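Local coordinates for stage II sporulation protein E (SpoIIE) (Moorella thermoacetica, PDB 3ZT9) that is probably a manganese-dependent PP2C-type serine/threonine phosphatase of a stressosome module that controls secondary messenger signalling, at residues C19-L24 / D184-V189. Sequence-based numbering, arbitrary orientation.
Sequences CGDACL and DDDVAV. With MN (manganese (II) ion), chain C.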
loop_
_atom_site.group_PDB
_atom_site.type_symbol
_atom_site.label_atom_id
_atom_site.label_comp_id
_atom_site.label_asym_id
_atom_site.label_seq_id
_atom_site.Cartn_x
_atom_site.Cartn_y
_atom_site.Cartn_z
ATOM N N CYS A 19 -14.951 5.065 -3.028
ATOM C CA CYS A 19 -13.860 4.170 -3.402
ATOM C C CYS A 19 -13.602 3.135 -2.328
ATOM O O CYS A 19 -13.340 3.469 -1.183
ATOM C CB CYS A 19 -12.580 4.976 -3.685
ATOM S SG CYS A 19 -11.129 3.991 -4.122
ATOM N N GLY A 20 -13.655 1.859 -2.706
ATOM C CA GLY A 20 -13.438 0.791 -1.739
ATOM C C GLY A 20 -12.006 0.497 -1.350
ATOM O O GLY A 20 -11.767 -0.382 -0.536
ATOM N N ASP A 21 -11.041 1.222 -1.918
ATOM C CA ASP A 21 -9.649 1.128 -1.508
ATOM C C ASP A 21 -9.278 2.356 -0.649
ATOM O O ASP A 21 -9.949 3.377 -0.686
ATOM C CB ASP A 21 -8.686 1.119 -2.725
ATOM C CG ASP A 21 -8.832 -0.085 -3.640
ATOM O OD1 ASP A 21 -9.465 -1.091 -3.273
ATOM O OD2 ASP A 21 -8.241 -0.008 -4.748
ATOM N N ALA A 22 -8.189 2.263 0.109
ATOM C CA ALA A 22 -7.712 3.393 0.888
ATOM C C ALA A 22 -6.188 3.455 0.913
ATOM O O ALA A 22 -5.532 2.426 0.870
ATOM C CB ALA A 22 -8.245 3.317 2.318
ATOM N N CYS A 23 -5.651 4.673 1.028
ATOM C CA CYS A 23 -4.202 4.930 1.118
ATOM C C CYS A 23 -3.843 5.687 2.409
ATOM O O CYS A 23 -4.622 6.510 2.896
ATOM C CB CYS A 23 -3.750 5.784 -0.092
ATOM S SG CYS A 23 -3.907 4.882 -1.637
ATOM N N LEU A 24 -2.649 5.416 2.939
ATOM C CA LEU A 24 -2.095 6.155 4.076
ATOM C C LEU A 24 -0.637 6.478 3.775
ATOM O O LEU A 24 0.108 5.623 3.303
ATOM C CB LEU A 24 -2.120 5.291 5.335
ATOM C CG LEU A 24 -1.437 5.893 6.570
ATOM C CD1 LEU A 24 -2.237 7.052 7.107
ATOM C CD2 LEU A 24 -1.278 4.833 7.638
ATOM N N ASP A 184 -13.438 -1.530 -13.824
ATOM C CA ASP A 184 -14.387 -2.380 -13.115
ATOM C C ASP A 184 -13.981 -2.708 -11.664
ATOM O O ASP A 184 -14.621 -3.513 -10.988
ATOM C CB ASP A 184 -14.697 -3.663 -13.931
ATOM C CG ASP A 184 -13.520 -4.626 -14.006
ATOM O OD1 ASP A 184 -12.412 -4.274 -13.598
ATOM O OD2 ASP A 184 -13.694 -5.759 -14.494
ATOM N N ASP A 185 -12.967 -2.033 -11.149
ATOM C CA ASP A 185 -12.621 -2.212 -9.752
ATOM C C ASP A 185 -12.121 -0.881 -9.265
ATOM O O ASP A 185 -11.763 -0.014 -10.080
ATOM C CB ASP A 185 -11.535 -3.301 -9.559
ATOM C CG ASP A 185 -11.431 -3.765 -8.097
ATOM O OD1 ASP A 185 -12.378 -3.478 -7.318
ATOM O OD2 ASP A 185 -10.430 -4.402 -7.705
ATOM N N ASP A 186 -12.104 -0.714 -7.954
ATOM C CA ASP A 186 -11.428 0.427 -7.331
ATOM C C ASP A 186 -9.943 0.382 -7.614
ATOM O O ASP A 186 -9.381 -0.697 -7.754
ATOM C CB ASP A 186 -11.640 0.365 -5.834
ATOM C CG ASP A 186 -13.117 0.395 -5.468
ATOM O OD1 ASP A 186 -13.766 1.378 -5.789
ATOM O OD2 ASP A 186 -13.601 -0.552 -4.865
ATOM N N VAL A 187 -9.301 1.545 -7.663
ATOM C CA VAL A 187 -7.859 1.617 -7.945
ATOM C C VAL A 187 -7.205 2.451 -6.857
ATOM O O VAL A 187 -7.750 3.480 -6.440
ATOM C CB VAL A 187 -7.597 2.218 -9.337
ATOM C CG1 VAL A 187 -6.115 2.576 -9.528
ATOM C CG2 VAL A 187 -8.099 1.245 -10.454
ATOM N N ALA A 188 -6.028 2.034 -6.389
ATOM C CA ALA A 188 -5.280 2.836 -5.447
ATOM C C ALA A 188 -3.797 2.645 -5.750
ATOM O O ALA A 188 -3.349 1.523 -5.960
ATOM C CB ALA A 188 -5.564 2.386 -4.002
ATOM N N VAL A 189 -3.034 3.729 -5.741
ATOM C CA VAL A 189 -1.614 3.650 -6.051
ATOM C C VAL A 189 -0.864 4.646 -5.214
ATOM O O VAL A 189 -1.304 5.794 -5.122
ATOM C CB VAL A 189 -1.318 4.081 -7.514
ATOM C CG1 VAL A 189 0.167 3.735 -7.859
ATOM C CG2 VAL A 189 -2.271 3.425 -8.484
HETATM MN MN MN C . -9.687 -4.763 -5.676
HETATM O O HOH W 1 -9.408 -2.585 -5.714
HETATM O O HOH W 2 -12.048 -2.019 -3.259
HETATM O O HOH W 3 -11.831 -4.643 -5.067
HETATM O O HOH W 4 -10.403 -6.866 -5.408
#
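The side chains of Asp21 and Asp186 cross obliquely, their carboxylate planes 69° apart. Asp186 CB lies over one face of the Asp21 carboxylate, 3.6 Å from its CG. Above the Asp186 carboxylate sits the backbone N of Gly20, which bonds to OD1 at 3.1 Å from well out of the plane; OD1 also accepts from Arg13 N. Water 2 joins the two acids, donating to Asp186 OD2 and, at 2.7 Å, to Asp21 OD1. Such bridging probably eases the repulsion between these like charges, whose atoms OD1 of Asp21 and OD2 of Asp186 stand 4.5 Å apart. Water 1, a ligand of the manganese ion, lies within hydrogen-bonding distance of Asp21 OD1 and Asp186 O. Asp21 is therefore second shell, whereas Asp185 is first shell: chi1 of -165° sets its CG anti to the backbone N, OD2 binds the metal at 2.2 Å, and OD1 accepts from metal-bound water 3. Asp38, Asp150 and water 4 complete this site, consistent with the acidic metal centre of PP2C phosphatases. An alanine at Asp186 would probably leave Gly20 N and Arg13 N without this acceptor and water 2 without one of its two partners. Farther along, Ala188 CB packs on Asp21 CB (3.6 Å) and Cys23 SG (3.8 Å), while Ser149 OG bonds Asp21 OD2. The strands, 14° from parallel, belong to different sheets of the beta-sandwich: 21-28 edges one, beside 31-39 and with helix 43-60 packed on Ala22, and 187-192 runs between 6-11 and 144-148 in the other.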